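Local coordinates for Glyoxalase/bleomycin resistance protein/dioxygenase (Nocardioides sp., PDB 4MYM) that is of unknown precise function but belongs to the glyoxalase, bleomycin resistance and dioxygenase family, whose members include metal-dependent enzymes and drug-binding resistance proteins, at residues Asp77-Leu80 with Ile81-Thr84; Thr113-Glu116 with Arg117-Arg121. One frame throughout, in Å; residues are numbered along the deposited sequence.

How the interactions relate
Interaction 1 comes first along the chain, on the short helix 78-85 directly after strand 72-77; interaction 2 lies further on, in the last turns of helix 108-120, between strands 99-104 and 130-132. Their centres are 34 Å apart and their nearest atoms about 23 Å, so they do not touch. The chain holds two four-stranded mixed sheets, each in the order 1-4-3-2, consistent with the vicinal oxygen chelate fold. Each contact lies within one helix: helix 78-85 packs by strands 33-38 and 72-77, and helix 108-120 by strands 136-142 and 147-154 of the other sheet. Both reach the second subunit at their borders.

Interaction 1 (Asp77-Leu80 with Ile81-Thr84); sequences DAQL and IRET
D77 and A78 open the helix by accepting from I81 N and R82 N, and the i to i+4 ladder runs on through Q79 O with E83 N to L80 O with T84 N. Ahead of its first turn, D77 is the N-cap: D77 OD2 takes L80 N at 3.1 Å with its anti lone pair. Aspartate suits this place because its short carboxylate can reach amides that have no carbonyl before them.

Further along, L80 O is gripped twice by T84. T84 N (2.9 Å) and T84 OG1 (2.6 Å) reach L80 O from opposite faces of its carbonyl plane. The hydroxyl can fold back in this way because OG1 sits between the backbone N and the carbonyl carbon, chi1 56°. The methyl CG2 of T84 meets L80 CD2 at 4.0 Å.

On the exposed side Q79 NE2 gives E83 OE2 a weak bond of 3.4 Å, the amide and carboxylate planes almost perpendicular at 87°. R82 bends at chi3 (-58°) and lays one guanidinium face over Q79 CA, with R82 NH2 3.6 Å from that carbon; NH1 bonds A89 O. Small A78 packs against V37, and branched I81 reaches V37 and W76 as well as F148 of the second subunit. The arrangement is a capped amphipathic helical turn leaving the end of strand 72-77, its apolar side set between the sheet and the dimer partner.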
ATOM      1  N   ASP A  77       2.297 -13.210   7.309  1.00 20.31           N
ATOM      2  CA  ASP A  77       1.240 -13.958   7.970  1.00 22.01           C
ATOM      3  C   ASP A  77       0.734 -13.236   9.209  1.00 21.87           C
ATOM      4  O   ASP A  77       1.543 -12.791  10.036  1.00 20.54           O
ATOM      5  CB  ASP A  77       1.760 -15.332   8.392  1.00 24.06           C
ATOM      6  CG  ASP A  77       0.690 -16.153   9.078  1.00 26.31           C
ATOM      7  OD1 ASP A  77      -0.184 -16.685   8.362  1.00 27.27           O
ATOM      8  OD2 ASP A  77       0.710 -16.224  10.322  1.00 27.10           O
ATOM      9  N   ALA A  78      -0.595 -13.147   9.342  1.00 21.22           N
ATOM     10  CA  ALA A  78      -1.242 -12.433  10.447  1.00 22.61           C
ATOM     11  C   ALA A  78      -0.868 -12.982  11.832  1.00 23.12           C
ATOM     12  O   ALA A  78      -0.650 -12.214  12.769  1.00 22.20           O
ATOM     13  CB  ALA A  78      -2.764 -12.463  10.281  1.00 22.54           C
ATOM     14  N   GLN A  79      -0.838 -14.304  11.962  1.00 24.40           N
ATOM     15  CA  GLN A  79      -0.496 -14.933  13.247  1.00 26.43           C
ATOM     16  C   GLN A  79       0.931 -14.573  13.672  1.00 25.39           C
ATOM     17  O   GLN A  79       1.160 -14.191  14.828  1.00 24.20           O
ATOM     18  CB  GLN A  79      -0.666 -16.453  13.172  1.00 30.27           C
ATOM     19  CG  GLN A  79      -0.541 -17.166  14.514  1.00 34.21           C
ATOM     20  CD  GLN A  79      -1.011 -18.622  14.470  1.00 38.03           C
ATOM     21  OE1 GLN A  79      -1.887 -18.994  13.679  1.00 42.60           O
ATOM     22  NE2 GLN A  79      -0.438 -19.450  15.335  1.00 39.53           N
ATOM     23  N   LEU A  80       1.872 -14.667  12.734  1.00 24.11           N
ATOM     24  CA  LEU A  80       3.264 -14.266  13.002  1.00 25.49           C
ATOM     25  C   LEU A  80       3.438 -12.803  13.402  1.00 23.11           C
ATOM     26  O   LEU A  80       4.235 -12.492  14.302  1.00 21.99           O
ATOM     27  CB  LEU A  80       4.188 -14.587  11.821  1.00 28.37           C
ATOM     28  CG  LEU A  80       5.054 -15.849  11.945  1.00 31.66           C
ATOM     29  CD1 LEU A  80       6.100 -15.838  10.859  1.00 32.57           C
ATOM     30  CD2 LEU A  80       5.749 -15.975  13.296  1.00 31.84           C
ATOM     31  N   ILE A  81       2.708 -11.905  12.740  1.00 21.08           N
ATOM     32  CA  ILE A  81       2.709 -10.491  13.123  1.00 20.31           C
ATOM     33  C   ILE A  81       2.284 -10.349  14.586  1.00 21.17           C
ATOM     34  O   ILE A  81       2.959  -9.679  15.371  1.00 20.62           O
ATOM     35  CB  ILE A  81       1.762  -9.649  12.248  1.00 18.99           C
ATOM     36  CG1 ILE A  81       2.282  -9.591  10.799  1.00 18.90           C
ATOM     37  CG2 ILE A  81       1.619  -8.229  12.801  1.00 18.71           C
ATOM     38  CD1 ILE A  81       1.255  -9.070   9.815  1.00 18.98           C
ATOM     39  N   ARG A  82       1.171 -10.983  14.949  1.00 21.32           N
ATOM     40  CA  ARG A  82       0.677 -10.912  16.331  1.00 22.86           C
ATOM     41  C   ARG A  82       1.738 -11.428  17.301  1.00 23.37           C
ATOM     42  O   ARG A  82       2.072 -10.753  18.275  1.00 23.43           O
ATOM     43  CB  ARG A  82      -0.652 -11.677  16.506  1.00 24.32           C
ATOM     44  CG  ARG A  82      -1.884 -10.918  16.006  1.00 26.45           C
ATOM     45  CD  ARG A  82      -3.218 -11.504  16.481  1.00 28.03           C
ATOM     46  NE  ARG A  82      -3.378 -12.899  16.067  1.00 30.79           N
ATOM     47  CZ  ARG A  82      -3.671 -13.311  14.826  1.00 34.16           C
ATOM     48  NH1 ARG A  82      -3.844 -12.437  13.830  1.00 32.44           N
ATOM     49  NH2 ARG A  82      -3.779 -14.622  14.570  1.00 33.12           N
ATOM     50  N   GLU A  83       2.295 -12.591  16.996  1.00 24.37           N
ATOM     51  CA  GLU A  83       3.220 -13.260  17.902  1.00 26.93           C
ATOM     52  C   GLU A  83       4.555 -12.528  18.061  1.00 27.28           C
ATOM     53  O   GLU A  83       5.139 -12.542  19.142  1.00 27.20           O
ATOM     54  CB  GLU A  83       3.463 -14.687  17.427  1.00 29.43           C
ATOM     55  CG  GLU A  83       2.223 -15.568  17.533  1.00 31.86           C
ATOM     56  CD  GLU A  83       2.429 -16.965  16.982  1.00 35.71           C
ATOM     57  OE1 GLU A  83       3.282 -17.160  16.083  1.00 38.27           O
ATOM     58  OE2 GLU A  83       1.713 -17.879  17.441  1.00 40.56           O
ATOM     59  N   THR A  84       5.035 -11.879  16.998  1.00 24.76           N
ATOM     60  CA  THR A  84       6.382 -11.303  17.022  1.00 24.16           C
ATOM     61  C   THR A  84       6.390  -9.827  17.329  1.00 22.85           C
ATOM     62  O   THR A  84       7.409  -9.318  17.784  1.00 23.42           O
ATOM     63  CB  THR A  84       7.113 -11.471  15.680  1.00 23.65           C
ATOM     64  OG1 THR A  84       6.323 -10.901  14.637  1.00 22.06           O
ATOM     65  CG2 THR A  84       7.384 -12.927  15.383  1.00 23.55           C
TER

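Interaction 2 (Thr113-Glu116 with Arg117-Arg121); sequences TAYE and RLRAR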
ATOM      1  N   THR A 113      -6.858  -3.899 -22.811  1.00 21.51           N
ATOM      2  CA  THR A 113      -5.842  -4.901 -23.085  1.00 21.32           C
ATOM      3  C   THR A 113      -5.406  -5.630 -21.821  1.00 20.87           C
ATOM      4  O   THR A 113      -5.292  -6.863 -21.798  1.00 21.75           O
ATOM      5  CB  THR A 113      -4.583  -4.260 -23.738  1.00 22.95           C
ATOM      6  OG1 THR A 113      -4.938  -3.733 -25.018  1.00 23.38           O
ATOM      7  CG2 THR A 113      -3.519  -5.278 -23.941  1.00 24.74           C
ATOM      8  N   ALA A 114      -5.128  -4.872 -20.769  1.00 19.51           N
ATOM      9  CA  ALA A 114      -4.731  -5.484 -19.493  1.00 19.12           C
ATOM     10  C   ALA A 114      -5.835  -6.412 -18.962  1.00 18.60           C
ATOM     11  O   ALA A 114      -5.554  -7.512 -18.494  1.00 18.74           O
ATOM     12  CB  ALA A 114      -4.406  -4.400 -18.472  1.00 19.14           C
ATOM     13  N   TYR A 115      -7.077  -5.954 -19.055  1.00 19.49           N
ATOM     14  CA  TYR A 115      -8.257  -6.730 -18.647  1.00 20.05           C
ATOM     15  C   TYR A 115      -8.278  -8.114 -19.309  1.00 21.68           C
ATOM     16  O   TYR A 115      -8.378  -9.152 -18.634  1.00 20.36           O
ATOM     17  CB  TYR A 115      -9.516  -5.930 -18.982  1.00 20.81           C
ATOM     18  CG  TYR A 115     -10.815  -6.679 -18.820  1.00 21.57           C
ATOM     19  CD1 TYR A 115     -11.315  -6.972 -17.554  1.00 22.58           C
ATOM     20  CD2 TYR A 115     -11.553  -7.106 -19.932  1.00 22.53           C
ATOM     21  CE1 TYR A 115     -12.508  -7.653 -17.390  1.00 23.07           C
ATOM     22  CE2 TYR A 115     -12.760  -7.788 -19.775  1.00 23.59           C
ATOM     23  CZ  TYR A 115     -13.237  -8.052 -18.502  1.00 24.24           C
ATOM     24  OH  TYR A 115     -14.425  -8.741 -18.311  1.00 24.12           O
ATOM     25  N   GLU A 116      -8.123  -8.145 -20.633  1.00 23.15           N
ATOM     26  CA  GLU A 116      -8.136  -9.429 -21.341  1.00 24.16           C
ATOM     27  C   GLU A 116      -6.957 -10.335 -20.955  1.00 23.35           C
ATOM     28  O   GLU A 116      -7.151 -11.534 -20.764  1.00 23.89           O
ATOM     29  CB  GLU A 116      -8.213  -9.219 -22.866  1.00 26.72           C
ATOM     30  CG  GLU A 116      -9.454  -8.467 -23.339  1.00 28.83           C
ATOM     31  CD  GLU A 116     -10.787  -9.165 -23.027  1.00 31.66           C
ATOM     32  OE1 GLU A 116     -10.787 -10.339 -22.608  1.00 34.55           O
ATOM     33  OE2 GLU A 116     -11.853  -8.530 -23.214  1.00 33.05           O
ATOM     34  N   ARG A 117      -5.753  -9.776 -20.791  1.00 23.50           N
ATOM     35  CA  ARG A 117      -4.589 -10.579 -20.413  1.00 25.71           C
ATOM     36  C   ARG A 117      -4.767 -11.139 -19.003  1.00 23.03           C
ATOM     37  O   ARG A 117      -4.512 -12.316 -18.749  1.00 22.48           O
ATOM     38  CB  ARG A 117      -3.281  -9.757 -20.482  1.00 29.95           C
ATOM     39  CG  ARG A 117      -2.885  -9.333 -21.892  1.00 36.05           C
ATOM     40  CD  ARG A 117      -1.536  -8.612 -21.963  1.00 40.41           C
ATOM     41  NE  ARG A 117      -1.183  -8.234 -23.347  1.00 47.31           N
ATOM     42  CZ  ARG A 117      -0.377  -8.920 -24.171  1.00 49.61           C
ATOM     43  NH1 ARG A 117       0.209 -10.058 -23.792  1.00 50.55           N
ATOM     44  NH2 ARG A 117      -0.143  -8.457 -25.398  1.00 49.66           N
ATOM     45  N   LEU A 118      -5.228 -10.292 -18.089  1.00 20.66           N
ATOM     46  CA  LEU A 118      -5.393 -10.711 -16.693  1.00 20.91           C
ATOM     47  C   LEU A 118      -6.524 -11.729 -16.557  1.00 21.38           C
ATOM     48  O   LEU A 118      -6.400 -12.731 -15.854  1.00 20.27           O
ATOM     49  CB  LEU A 118      -5.648  -9.493 -15.802  1.00 21.39           C
ATOM     50  CG  LEU A 118      -4.413  -8.624 -15.517  1.00 22.25           C
ATOM     51  CD1 LEU A 118      -4.815  -7.347 -14.805  1.00 22.94           C
ATOM     52  CD2 LEU A 118      -3.404  -9.388 -14.676  1.00 23.49           C
ATOM     53  N   ARG A 119      -7.618 -11.473 -17.255  1.00 23.22           N
ATOM     54  CA  ARG A 119      -8.762 -12.371 -17.216  1.00 25.64           C
ATOM     55  C   ARG A 119      -8.373 -13.747 -17.725  1.00 25.56           C
ATOM     56  O   ARG A 119      -8.779 -14.759 -17.160  1.00 25.33           O
ATOM     57  CB  ARG A 119      -9.906 -11.791 -18.046  1.00 28.49           C
ATOM     58  CG  ARG A 119     -11.192 -12.560 -17.894  1.00 33.02           C
ATOM     59  CD  ARG A 119     -12.366 -11.693 -18.292  1.00 36.44           C
ATOM     60  NE  ARG A 119     -13.446 -12.502 -18.844  1.00 42.28           N
ATOM     61  CZ  ARG A 119     -13.870 -12.466 -20.108  1.00 44.34           C
ATOM     62  NH1 ARG A 119     -13.321 -11.649 -21.006  1.00 46.83           N
ATOM     63  NH2 ARG A 119     -14.867 -13.258 -20.475  1.00 48.67           N
ATOM     64  N   ALA A 120      -7.548 -13.776 -18.769  1.00 25.89           N
ATOM     65  CA  ALA A 120      -7.015 -15.031 -19.320  1.00 26.94           C
ATOM     66  C   ALA A 120      -6.145 -15.799 -18.319  1.00 28.00           C
ATOM     67  O   ALA A 120      -6.020 -17.024 -18.409  1.00 26.15           O
ATOM     68  CB  ALA A 120      -6.232 -14.747 -20.605  1.00 27.52           C
ATOM     69  N   ARG A 121      -5.551 -15.097 -17.356  1.00 28.50           N
ATOM     70  CA  ARG A 121      -4.754 -15.761 -16.324  1.00 29.47           C
ATOM     71  C   ARG A 121      -5.562 -16.136 -15.090  1.00 27.63           C
ATOM     72  O   ARG A 121      -4.996 -16.631 -14.123  1.00 26.92           O
ATOM     73  CB  ARG A 121      -3.567 -14.887 -15.905  1.00 31.13           C
ATOM     74  CG  ARG A 121      -2.575 -14.615 -17.021  1.00 34.65           C
ATOM     75  CD  ARG A 121      -1.289 -13.979 -16.497  1.00 37.73           C
ATOM     76  NE  ARG A 121      -0.697 -13.096 -17.508  1.00 41.21           N
ATOM     77  CZ  ARG A 121      -0.575 -11.768 -17.416  1.00 42.17           C
ATOM     78  NH1 ARG A 121      -0.968 -11.103 -16.326  1.00 43.02           N
ATOM     79  NH2 ARG A 121      -0.024 -11.091 -18.424  1.00 42.79           N
TER
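Y115 and R119, one helical turn apart, run side by side in the same direction, and the ring and guanidinium planes are only 19° apart. It is the aliphatic part of the arginine that does the closest touching: R119 CD lies 3.6 Å from Y115 OH and approaches the ring obliquely. The long side chain can thus lean on the phenol with its methylenes while the guanidinium stays near the hydroxyl end of the ring. The Y115 side chain also meets F125, P128, P129 and I139.

The charged end of R119 turns to E116. E116 OE1 comes to the guanidinium edge, near its plane, and forms a salt bridge with R119 NH1 at 3.3 Å. The carboxylate itself is turned 64° from the guanidinium plane, and E116 bends at chi2 (-62°) instead of stretching outward. Glutamate and arginine three residues apart suit an exposed helix flank.

A second arginine behaves differently. R117 is extended from CG to NE and lies alongside T113, whose methyl CG2 is 3.8 Å from R117 NE, at the guanidinium edge and in its plane.

On the inner side, L118 sets CB 3.3 Å from A114 O, and the two residues together meet Y151 of strand 147-154. Alanine lets the helix approach the strand, and leucine adds apolar bulk toward L52, F125 and F141. As the helix ends, R121 N bonds L118 O at 2.9 Å, while the R121 side chain reaches K51 O through NH1 and touches V26 of the second subunit. This is an amphipathic helix packed on a mixed four-stranded sheet of strand order 1-4-3-2, consistent with the vicinal oxygen chelate fold of this family.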